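Side-chain contacts in predicted protein (Phaeodactylum tricornutum CCAP 1055/1, PDB 5Z5M), which probably converts 5-hydroxyisourate into (S)-allantoin in two steps, with an OHCU decarboxylase fused to a transthyretin-like 5-hydroxyisourate hydrolase: residues 185-190 against 218-223; 192-197 against 250-255; 201-206 against 271-276; 282-287 against 293-298. All coordinates share one frame; numbering follows the deposited sequence.

Contact 1. Residues 185-190 against 218-223; sequences CHVLDT and FVTNDD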
# COMPACT_ATOMS: atom_id res chain seq x y z
N CYS A 185 -17.90 -0.76 -2.95
CA CYS A 185 -16.81 -1.31 -2.17
C CYS A 185 -16.30 -2.60 -2.80
O CYS A 185 -17.05 -3.32 -3.46
CB CYS A 185 -17.27 -1.56 -0.73
SG CYS A 185 -15.92 -1.96 0.41
N HIS A 186 -15.02 -2.88 -2.60
CA HIS A 186 -14.39 -4.10 -3.06
C HIS A 186 -13.39 -4.52 -1.99
O HIS A 186 -12.70 -3.67 -1.43
CB HIS A 186 -13.72 -3.88 -4.41
CG HIS A 186 -12.94 -5.06 -4.91
ND1 HIS A 186 -13.54 -6.23 -5.31
CD2 HIS A 186 -11.61 -5.24 -5.07
CE1 HIS A 186 -12.61 -7.09 -5.70
NE2 HIS A 186 -11.43 -6.51 -5.56
N VAL A 187 -13.33 -5.80 -1.67
CA VAL A 187 -12.34 -6.28 -0.72
C VAL A 187 -11.41 -7.29 -1.40
O VAL A 187 -11.85 -8.27 -2.00
CB VAL A 187 -12.97 -6.95 0.50
CG1 VAL A 187 -11.88 -7.37 1.48
CG2 VAL A 187 -13.96 -6.00 1.16
N LEU A 188 -10.11 -7.02 -1.31
CA LEU A 188 -9.11 -7.91 -1.87
C LEU A 188 -8.19 -8.48 -0.80
O LEU A 188 -7.59 -7.73 -0.03
CB LEU A 188 -8.27 -7.18 -2.92
CG LEU A 188 -7.13 -8.02 -3.47
CD1 LEU A 188 -7.60 -8.88 -4.63
CD2 LEU A 188 -5.97 -7.13 -3.88
N ASP A 189 -8.08 -9.81 -0.77
CA ASP A 189 -7.19 -10.53 0.14
C ASP A 189 -5.79 -10.58 -0.47
O ASP A 189 -5.54 -11.38 -1.37
CB ASP A 189 -7.76 -11.94 0.39
CG ASP A 189 -6.89 -12.80 1.30
OD1 ASP A 189 -5.78 -12.39 1.70
OD2 ASP A 189 -7.34 -13.93 1.60
N THR A 190 -4.88 -9.74 0.01
CA THR A 190 -3.56 -9.65 -0.61
C THR A 190 -2.62 -10.76 -0.13
O THR A 190 -1.54 -10.94 -0.69
CB THR A 190 -2.89 -8.28 -0.34
OG1 THR A 190 -2.80 -8.06 1.07
CG2 THR A 190 -3.71 -7.17 -0.97
N PHE A 218 -23.87 -5.38 5.02
CA PHE A 218 -23.60 -6.01 3.73
C PHE A 218 -22.73 -7.25 3.87
O PHE A 218 -22.19 -7.52 4.94
CB PHE A 218 -22.92 -5.02 2.78
CG PHE A 218 -23.59 -3.68 2.72
CD1 PHE A 218 -24.64 -3.45 1.84
CD2 PHE A 218 -23.18 -2.64 3.54
CE1 PHE A 218 -25.26 -2.22 1.79
CE2 PHE A 218 -23.79 -1.41 3.49
CZ PHE A 218 -24.84 -1.20 2.61
N VAL A 219 -22.64 -8.00 2.78
CA VAL A 219 -21.75 -9.16 2.68
C VAL A 219 -21.12 -9.13 1.29
O VAL A 219 -21.76 -8.72 0.33
CB VAL A 219 -22.50 -10.50 2.88
CG1 VAL A 219 -21.51 -11.63 3.12
CG2 VAL A 219 -23.49 -10.42 4.03
N THR A 220 -19.86 -9.56 1.18
CA THR A 220 -19.21 -9.61 -0.12
C THR A 220 -19.61 -10.87 -0.89
O THR A 220 -19.83 -11.93 -0.30
CB THR A 220 -17.68 -9.56 -0.01
OG1 THR A 220 -17.22 -10.67 0.77
CG2 THR A 220 -17.21 -8.25 0.62
N ASN A 221 -19.68 -10.74 -2.21
CA ASN A 221 -19.94 -11.89 -3.07
C ASN A 221 -18.63 -12.56 -3.49
O ASN A 221 -17.56 -12.18 -3.00
CB ASN A 221 -20.76 -11.48 -4.30
CG ASN A 221 -20.09 -10.39 -5.13
OD1 ASN A 221 -18.87 -10.27 -5.16
ND2 ASN A 221 -20.91 -9.60 -5.82
N ASP A 222 -18.71 -13.52 -4.42
CA ASP A 222 -17.53 -14.25 -4.88
C ASP A 222 -16.54 -13.37 -5.63
O ASP A 222 -15.39 -13.75 -5.85
CB ASP A 222 -17.93 -15.43 -5.77
CG ASP A 222 -18.89 -16.38 -5.09
OD1 ASP A 222 -19.10 -16.25 -3.87
OD2 ASP A 222 -19.43 -17.27 -5.78
N ASP A 223 -16.99 -12.18 -6.02
CA ASP A 223 -16.15 -11.23 -6.72
C ASP A 223 -15.52 -10.24 -5.74
O ASP A 223 -14.70 -9.40 -6.12
CB ASP A 223 -16.97 -10.49 -7.78
CG ASP A 223 -16.11 -9.73 -8.77
OD1 ASP A 223 -14.88 -9.95 -8.78
OD2 ASP A 223 -16.67 -8.91 -9.53
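V187 and T220 make the apolar half of this contact, methyl against methyl: V187 CG2 lies 4.0 Å from T220 CG2, and the two side chains cross at about a right angle. The torsion of T220 explains the division of labour at its branch. OG1 sits between the backbone N and the carbonyl carbon (chi1 59°), which sends CG2 to the valine while the hydroxyl is spent on A196 O and M199 N. I201 packs against both residues.

The meeting joins the two sheets of the transthyretin-like β-sandwich where strand 213-219 runs out into a loop. V187 belongs to strand 182-189 of one sheet, and T220 follows strand 213-219, an outermost strand of the other within this chain. After T220 the chain turns, and G224 shares backbone hydrogen bonds with V187, as does A196.

The other approach is polar but unbonded. D223 O comes in at the edge of the H186 ring, in its plane, 3.1 Å from H186 CE1. H186 ND1 is farther off at 3.5 Å from D223 O, and the angle is too poor for a hydrogen bond.

What shapes that carbonyl's loop is an Asx turn. N221 OD1 takes D223 N at 2.8 Å, the donor standing 44° out of the carboxamide's carbonyl plane, and it also accepts from R225 N. The D223 carboxylate forms a salt bridge with R225 through OD2.

Contact 2. Residues 192-197 against 250-255; sequences NGCPAE and GEYFAS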
# COMPACT_ATOMS: atom_id res chain seq x y z
N ASN A 192 -3.64 -13.94 -0.09
CA ASN A 192 -3.99 -15.08 -0.94
C ASN A 192 -4.20 -14.72 -2.41
O ASN A 192 -4.28 -15.60 -3.26
CB ASN A 192 -5.25 -15.75 -0.39
CG ASN A 192 -5.03 -16.35 0.98
OD1 ASN A 192 -3.98 -16.93 1.25
ND2 ASN A 192 -6.02 -16.22 1.86
N GLY A 193 -4.28 -13.43 -2.71
CA GLY A 193 -4.40 -12.97 -4.09
C GLY A 193 -5.76 -13.19 -4.73
O GLY A 193 -5.87 -13.41 -5.94
N CYS A 194 -6.80 -13.12 -3.91
CA CYS A 194 -8.15 -13.40 -4.37
C CYS A 194 -9.12 -12.39 -3.79
O CYS A 194 -8.84 -11.79 -2.75
CB CYS A 194 -8.57 -14.82 -3.95
SG CYS A 194 -8.60 -15.08 -2.14
N PRO A 195 -10.28 -12.19 -4.45
CA PRO A 195 -11.34 -11.41 -3.81
C PRO A 195 -11.73 -12.06 -2.49
O PRO A 195 -11.65 -13.28 -2.37
CB PRO A 195 -12.49 -11.49 -4.82
CG PRO A 195 -11.85 -11.84 -6.11
CD PRO A 195 -10.68 -12.70 -5.77
N ALA A 196 -12.13 -11.26 -1.51
CA ALA A 196 -12.52 -11.81 -0.21
C ALA A 196 -14.03 -12.04 -0.15
O ALA A 196 -14.80 -11.10 0.00
CB ALA A 196 -12.08 -10.88 0.90
N GLU A 197 -14.44 -13.30 -0.28
CA GLU A 197 -15.87 -13.60 -0.35
C GLU A 197 -16.48 -13.85 1.03
O GLU A 197 -15.81 -14.35 1.94
CB GLU A 197 -16.11 -14.82 -1.25
CG GLU A 197 -15.47 -16.10 -0.76
CD GLU A 197 -15.76 -17.28 -1.66
OE1 GLU A 197 -16.96 -17.61 -1.85
OE2 GLU A 197 -14.80 -17.89 -2.18
N GLY A 250 -11.63 -10.59 10.73
CA GLY A 250 -11.32 -11.72 11.58
C GLY A 250 -12.12 -12.96 11.21
O GLY A 250 -11.57 -14.06 11.12
N GLU A 251 -13.42 -12.77 11.00
CA GLU A 251 -14.29 -13.87 10.57
C GLU A 251 -13.86 -14.42 9.21
O GLU A 251 -13.91 -15.62 8.98
CB GLU A 251 -15.75 -13.42 10.51
CG GLU A 251 -16.23 -12.70 11.74
CD GLU A 251 -17.58 -12.04 11.54
OE1 GLU A 251 -18.19 -12.22 10.46
OE2 GLU A 251 -18.03 -11.34 12.47
N TYR A 252 -13.46 -13.53 8.30
CA TYR A 252 -13.03 -13.96 6.98
C TYR A 252 -11.75 -14.80 7.06
O TYR A 252 -11.67 -15.87 6.46
CB TYR A 252 -12.82 -12.76 6.03
CG TYR A 252 -12.09 -13.14 4.76
CD1 TYR A 252 -12.75 -13.81 3.74
CD2 TYR A 252 -10.74 -12.87 4.60
CE1 TYR A 252 -12.09 -14.19 2.59
CE2 TYR A 252 -10.06 -13.24 3.46
CZ TYR A 252 -10.74 -13.90 2.45
OH TYR A 252 -10.08 -14.27 1.31
N PHE A 253 -10.76 -14.33 7.80
CA PHE A 253 -9.51 -15.09 7.90
C PHE A 253 -9.75 -16.46 8.57
O PHE A 253 -9.13 -17.45 8.19
CB PHE A 253 -8.46 -14.29 8.65
CG PHE A 253 -8.02 -13.07 7.91
CD1 PHE A 253 -7.72 -13.14 6.57
CD2 PHE A 253 -7.93 -11.84 8.55
CE1 PHE A 253 -7.32 -12.02 5.86
CE2 PHE A 253 -7.54 -10.71 7.86
CZ PHE A 253 -7.24 -10.80 6.51
N ALA A 254 -10.66 -16.50 9.53
CA ALA A 254 -10.98 -17.76 10.22
C ALA A 254 -11.66 -18.75 9.28
O ALA A 254 -11.51 -19.96 9.43
CB ALA A 254 -11.86 -17.50 11.44
N SER A 255 -12.42 -18.24 8.31
CA SER A 255 -13.12 -19.09 7.35
C SER A 255 -12.13 -19.75 6.40
O SER A 255 -12.43 -20.78 5.80
CB SER A 255 -14.16 -18.30 6.56
OG SER A 255 -13.56 -17.42 5.62
O HOH W 1 -12.41 -15.69 -0.48
O HOH W 2 -15.03 -16.68 3.20
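Y252 lays its ring against A196 where helix 249-256, the short helix of the transthyretin-like domain, backs onto the chain leaving strand 194-195. That chain has just passed a classic G1 bulge, in which G193 and C194 both face D189. Along the helix, G250 O takes A254 N, and E251 is salt-bridged to R200.

Y252 carries the contact. Its CG is anti to the backbone N (chi1 168°), which swings the ring out of the helix and under A196. The methyl sits over one face, off toward the rim: a CH-pi contact with A196 CB 3.8 Å from the ring centroid and 3.6 Å from Y252 CZ. E197 O approaches the edge instead, 3.6 Å from Y252 CD1. At the far end the hydroxyl is hydrogen-bonded to D189 OD2, with C194 SG packed beside Y252 OH at 3.8 Å. Water 1 donates to this hydroxyl and to P195 O, and accepts from E197 N. A leucine in place of Y252 would probably leave D189 OD2 without this hydroxyl partner and open a gap under the A196 methyl.

F253 follows, its CE1 at the edge of the Y252 ring and in its plane. S255 closes the walk: its OG donates to Y252 O at 2.6 Å, and water 2 donates both to S255 OG at 2.9 Å and to E197 O at 2.8 Å.

Contact 3. Residues 201-206 against 271-276; sequences IHLHRL and LRFGID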
# COMPACT_ATOMS: atom_id res chain seq x y z
N ILE A 201 -19.77 -6.64 6.27
CA ILE A 201 -19.36 -5.24 6.21
C ILE A 201 -20.52 -4.36 6.65
O ILE A 201 -21.61 -4.45 6.09
CB ILE A 201 -18.93 -4.82 4.79
CG1 ILE A 201 -17.76 -5.67 4.29
CG2 ILE A 201 -18.56 -3.34 4.78
CD1 ILE A 201 -17.40 -5.40 2.82
N HIS A 202 -20.30 -3.52 7.66
CA HIS A 202 -21.30 -2.55 8.06
C HIS A 202 -20.89 -1.14 7.63
O HIS A 202 -19.71 -0.87 7.39
CB HIS A 202 -21.53 -2.59 9.57
CG HIS A 202 -22.10 -3.89 10.05
ND1 HIS A 202 -22.32 -4.16 11.39
CD2 HIS A 202 -22.50 -4.99 9.38
CE1 HIS A 202 -22.82 -5.37 11.51
NE2 HIS A 202 -22.94 -5.90 10.31
N LEU A 203 -21.88 -0.26 7.51
CA LEU A 203 -21.66 1.13 7.13
C LEU A 203 -22.49 2.05 8.01
O LEU A 203 -23.71 1.90 8.11
CB LEU A 203 -22.02 1.35 5.65
CG LEU A 203 -21.77 2.76 5.10
CD1 LEU A 203 -20.30 3.16 5.25
CD2 LEU A 203 -22.22 2.87 3.64
N HIS A 204 -21.82 2.99 8.67
CA HIS A 204 -22.48 4.04 9.45
C HIS A 204 -22.24 5.40 8.85
O HIS A 204 -21.18 5.65 8.28
CB HIS A 204 -21.98 4.05 10.89
CG HIS A 204 -22.46 2.90 11.71
ND1 HIS A 204 -21.93 1.63 11.59
CD2 HIS A 204 -23.43 2.82 12.66
CE1 HIS A 204 -22.54 0.82 12.44
NE2 HIS A 204 -23.45 1.52 13.10
N ARG A 205 -23.22 6.29 8.98
CA ARG A 205 -22.98 7.71 8.75
C ARG A 205 -22.68 8.38 10.09
O ARG A 205 -23.46 8.25 11.03
CB ARG A 205 -24.18 8.38 8.08
CG ARG A 205 -23.92 9.83 7.67
CD ARG A 205 -25.16 10.49 7.06
NE ARG A 205 -25.51 9.93 5.77
CZ ARG A 205 -26.56 9.14 5.55
NH1 ARG A 205 -27.38 8.82 6.54
NH2 ARG A 205 -26.80 8.68 4.33
N LEU A 206 -21.56 9.09 10.16
CA LEU A 206 -21.14 9.70 11.42
C LEU A 206 -21.55 11.16 11.51
O LEU A 206 -21.78 11.69 12.60
CB LEU A 206 -19.63 9.59 11.61
CG LEU A 206 -19.02 8.18 11.62
CD1 LEU A 206 -17.58 8.23 12.10
CD2 LEU A 206 -19.84 7.23 12.46
N LEU A 271 -13.01 1.93 8.83
CA LEU A 271 -12.50 2.75 7.73
C LEU A 271 -13.34 4.02 7.65
O LEU A 271 -14.44 4.00 7.11
CB LEU A 271 -12.54 2.00 6.40
CG LEU A 271 -11.39 2.24 5.41
CD1 LEU A 271 -10.08 1.82 6.03
CD2 LEU A 271 -11.62 1.48 4.09
N ARG A 272 -12.80 5.10 8.21
CA ARG A 272 -13.50 6.38 8.30
C ARG A 272 -13.16 7.25 7.09
O ARG A 272 -11.99 7.41 6.75
CB ARG A 272 -13.11 7.08 9.61
CG ARG A 272 -13.90 8.33 9.95
CD ARG A 272 -13.54 8.80 11.36
NE ARG A 272 -13.74 7.74 12.34
CZ ARG A 272 -13.28 7.76 13.59
NH1 ARG A 272 -12.59 8.80 14.02
NH2 ARG A 272 -13.52 6.75 14.41
N PHE A 273 -14.19 7.81 6.45
CA PHE A 273 -13.99 8.60 5.24
C PHE A 273 -15.11 9.62 4.97
O PHE A 273 -16.23 9.48 5.47
CB PHE A 273 -13.84 7.68 4.02
CG PHE A 273 -15.10 6.97 3.64
CD1 PHE A 273 -15.50 5.82 4.30
CD2 PHE A 273 -15.90 7.45 2.61
CE1 PHE A 273 -16.66 5.15 3.95
CE2 PHE A 273 -17.07 6.79 2.25
CZ PHE A 273 -17.44 5.64 2.92
N GLY A 274 -14.79 10.63 4.17
CA GLY A 274 -15.75 11.67 3.85
C GLY A 274 -16.20 11.61 2.40
O GLY A 274 -15.41 11.25 1.52
N ILE A 275 -17.46 11.94 2.18
CA ILE A 275 -18.01 12.11 0.83
C ILE A 275 -18.31 13.59 0.59
O ILE A 275 -19.03 14.22 1.35
CB ILE A 275 -19.29 11.27 0.63
CG1 ILE A 275 -18.93 9.78 0.63
CG2 ILE A 275 -19.99 11.67 -0.68
CD1 ILE A 275 -20.13 8.87 0.77
N ASP A 276 -17.73 14.14 -0.47
CA ASP A 276 -17.81 15.58 -0.70
C ASP A 276 -18.72 15.99 -1.86
O ASP A 276 -19.13 17.14 -1.95
CB ASP A 276 -16.40 16.14 -0.94
CG ASP A 276 -16.38 17.65 -1.07
OD1 ASP A 276 -16.72 18.34 -0.07
OD2 ASP A 276 -16.04 18.16 -2.16
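This is a sparse side-chain contact, L203 on F273 and L206 on R272, between two strands of one antiparallel sheet that are not neighbours. Strand 241-248 runs between strands 200-207 and 268-275, so the backbones stay apart: the nearest CA atoms are those of L206 and R272, 8.9 Å from each other. No hydrogen bond passes directly between residues 201-206 and 271-276, and what touches are side-chain ends reaching over the intervening strand.

The two pairs lie on opposite faces of the sheet. On the face turned to the other sheet, L203 CD1 meets F273 CE1 at 4.3 Å, a loose approach oblique to the ring. The phenyl ring is also stacked with W245 of strand 241-248, and both L203 and F273 pack on L183 of the facing sheet.

On the other face the aliphatic tip of L206 rests against the far part of an arginine. L206 CD1 is 3.9 Å from R272 NE and 4.1 Å from R272 CD, the two side chains crossing at about a right angle. R272 leaves its strand with CG anti to the backbone N and then bends at chi3 (-55°), which brings NE round beside the leucine. That nitrogen has its charged partner on the strand between, in a salt bridge to E244.

F273 packs on F265, and R272 on T268, of a neighbouring subunit, which also bonds to the backbone of G274. A four-stranded antiparallel sheet with one apolar face turned inward and an edge strand meeting another subunit is one of the two sheets of the transthyretin-like β-sandwich.

Contact 4. Residues 282-287 against 293-298; sequences YHVPLL and FSTYRG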
# COMPACT_ATOMS: atom_id res chain seq x y z
N TYR A 282 -18.09 7.13 -5.77
CA TYR A 282 -17.02 6.89 -4.82
C TYR A 282 -16.81 5.39 -4.69
O TYR A 282 -17.74 4.66 -4.38
CB TYR A 282 -17.33 7.49 -3.45
CG TYR A 282 -17.03 8.97 -3.30
CD1 TYR A 282 -17.67 9.91 -4.08
CD2 TYR A 282 -16.13 9.41 -2.35
CE1 TYR A 282 -17.41 11.27 -3.93
CE2 TYR A 282 -15.86 10.75 -2.18
CZ TYR A 282 -16.50 11.68 -2.98
OH TYR A 282 -16.23 13.02 -2.82
N HIS A 283 -15.59 4.94 -4.96
CA HIS A 283 -15.25 3.54 -4.75
C HIS A 283 -14.22 3.48 -3.62
O HIS A 283 -13.09 3.91 -3.79
CB HIS A 283 -14.70 2.91 -6.03
CG HIS A 283 -14.33 1.47 -5.87
ND1 HIS A 283 -15.27 0.47 -5.78
CD2 HIS A 283 -13.12 0.87 -5.77
CE1 HIS A 283 -14.65 -0.69 -5.64
NE2 HIS A 283 -13.35 -0.48 -5.63
N VAL A 284 -14.62 2.97 -2.46
CA VAL A 284 -13.74 2.94 -1.30
C VAL A 284 -13.51 1.51 -0.86
O VAL A 284 -14.24 0.99 -0.03
CB VAL A 284 -14.32 3.78 -0.14
CG1 VAL A 284 -13.37 3.79 1.07
CG2 VAL A 284 -14.58 5.20 -0.61
N PRO A 285 -12.49 0.87 -1.44
CA PRO A 285 -12.18 -0.55 -1.23
C PRO A 285 -11.26 -0.81 -0.03
O PRO A 285 -10.75 0.13 0.59
CB PRO A 285 -11.47 -0.93 -2.53
CG PRO A 285 -10.72 0.31 -2.89
CD PRO A 285 -11.56 1.48 -2.41
N LEU A 286 -11.05 -2.09 0.26
CA LEU A 286 -10.10 -2.52 1.28
C LEU A 286 -9.13 -3.54 0.69
O LEU A 286 -9.55 -4.56 0.13
CB LEU A 286 -10.84 -3.12 2.48
CG LEU A 286 -9.97 -3.66 3.62
CD1 LEU A 286 -9.28 -2.51 4.35
CD2 LEU A 286 -10.79 -4.51 4.59
N LEU A 287 -7.83 -3.27 0.80
CA LEU A 287 -6.79 -4.24 0.50
C LEU A 287 -6.31 -4.79 1.83
O LEU A 287 -5.87 -4.03 2.67
CB LEU A 287 -5.63 -3.60 -0.27
CG LEU A 287 -5.76 -3.30 -1.77
CD1 LEU A 287 -6.91 -2.35 -2.07
CD2 LEU A 287 -4.44 -2.73 -2.29
N PHE A 293 -3.14 -3.51 5.89
CA PHE A 293 -4.27 -3.12 5.08
C PHE A 293 -4.07 -1.72 4.50
O PHE A 293 -3.24 -0.94 4.98
CB PHE A 293 -5.59 -3.22 5.86
CG PHE A 293 -5.81 -2.15 6.90
CD1 PHE A 293 -6.51 -1.00 6.59
CD2 PHE A 293 -5.38 -2.33 8.20
CE1 PHE A 293 -6.74 -0.02 7.54
CE2 PHE A 293 -5.61 -1.36 9.17
CZ PHE A 293 -6.29 -0.20 8.83
N SER A 294 -4.82 -1.44 3.45
CA SER A 294 -4.74 -0.15 2.79
C SER A 294 -6.05 0.18 2.09
O SER A 294 -6.88 -0.70 1.82
CB SER A 294 -3.59 -0.11 1.79
OG SER A 294 -3.74 -1.10 0.79
N THR A 295 -6.23 1.45 1.79
CA THR A 295 -7.41 1.89 1.07
C THR A 295 -7.04 3.16 0.30
O THR A 295 -5.96 3.72 0.49
CB THR A 295 -8.59 2.18 2.01
OG1 THR A 295 -9.73 2.55 1.24
CG2 THR A 295 -8.24 3.31 2.95
N TYR A 296 -7.95 3.58 -0.56
CA TYR A 296 -7.76 4.79 -1.36
C TYR A 296 -9.10 5.30 -1.87
O TYR A 296 -10.10 4.58 -1.85
CB TYR A 296 -6.82 4.51 -2.53
CG TYR A 296 -7.30 3.40 -3.45
CD1 TYR A 296 -8.13 3.68 -4.53
CD2 TYR A 296 -6.91 2.08 -3.25
CE1 TYR A 296 -8.56 2.67 -5.38
CE2 TYR A 296 -7.35 1.07 -4.09
CZ TYR A 296 -8.17 1.37 -5.16
OH TYR A 296 -8.60 0.38 -6.00
N ARG A 297 -9.11 6.55 -2.33
CA ARG A 297 -10.30 7.12 -2.96
C ARG A 297 -10.35 6.69 -4.43
O ARG A 297 -9.62 7.22 -5.27
CB ARG A 297 -10.28 8.65 -2.83
CG ARG A 297 -11.61 9.38 -3.13
CD ARG A 297 -11.88 9.51 -4.63
NE ARG A 297 -12.90 10.51 -4.94
CZ ARG A 297 -13.87 10.34 -5.82
NH1 ARG A 297 -14.74 11.32 -6.04
NH2 ARG A 297 -13.99 9.20 -6.48
N GLY A 298 -11.21 5.72 -4.74
CA GLY A 298 -11.35 5.26 -6.10
C GLY A 298 -12.57 5.81 -6.81
O GLY A 298 -13.35 6.58 -6.24
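G298 O is gripped from opposite faces of its plane: H283 N donates across the contact at 3.1 Å, nearly straight at 170°, and R297 NH2 at 2.7 Å. G298 N returns a bond to H283 O, so close that a side chain at this glycine would run into that carbonyl.

A bend at chi2 (-78°) folds the R297 chain back, bringing the guanidinium flat against Y282. The group stacks on the ring, centres 3.9 Å apart and planes at 26°, with CZ almost over the centroid in a cation-pi arrangement. With a leucine at R297, the Y282 ring face is likely to lose its flat, charged partner and G298 O one of its donors.

Where P285 interrupts the strand, T295 OG1 donates to P285 O at 2.7 Å, nearly along the C=O axis. P285 CG lies over one face of Y296, 3.6 Å from Y296 CZ, while L287 CD1 reaches the edge of that ring.

L287 and S294 form a regular antiparallel hydrogen-bonded pair. The hairpin ends in the Tyr-Arg-Gly-Ser signature which, as in other 5-hydroxyisourate hydrolases, probably lines the active site.

In the fold
All four contacts lie in the transthyretin-like domain. Contacts 1 and 2, with centres 9 Å apart, are tied twice: T220 OG1 to A196 O at 2.6 Å and D189 OD2 to Y252 OH at 2.8 Å. Contact 1 joins contact 4 within one sheet, where H186 O takes L286 N at 2.8 Å, and joins contact 3 through the other, F218 N to I201 O at 2.7 Å. Contacts 3 and 4, 12 Å apart between centres, meet across the sandwich and at Y282 OH, 3.0 Å from D276 N. H186 of contact 1 packs on H283 of contact 4, near the C-terminal signature; by analogy with relatives, the hydrolase site probably lies there.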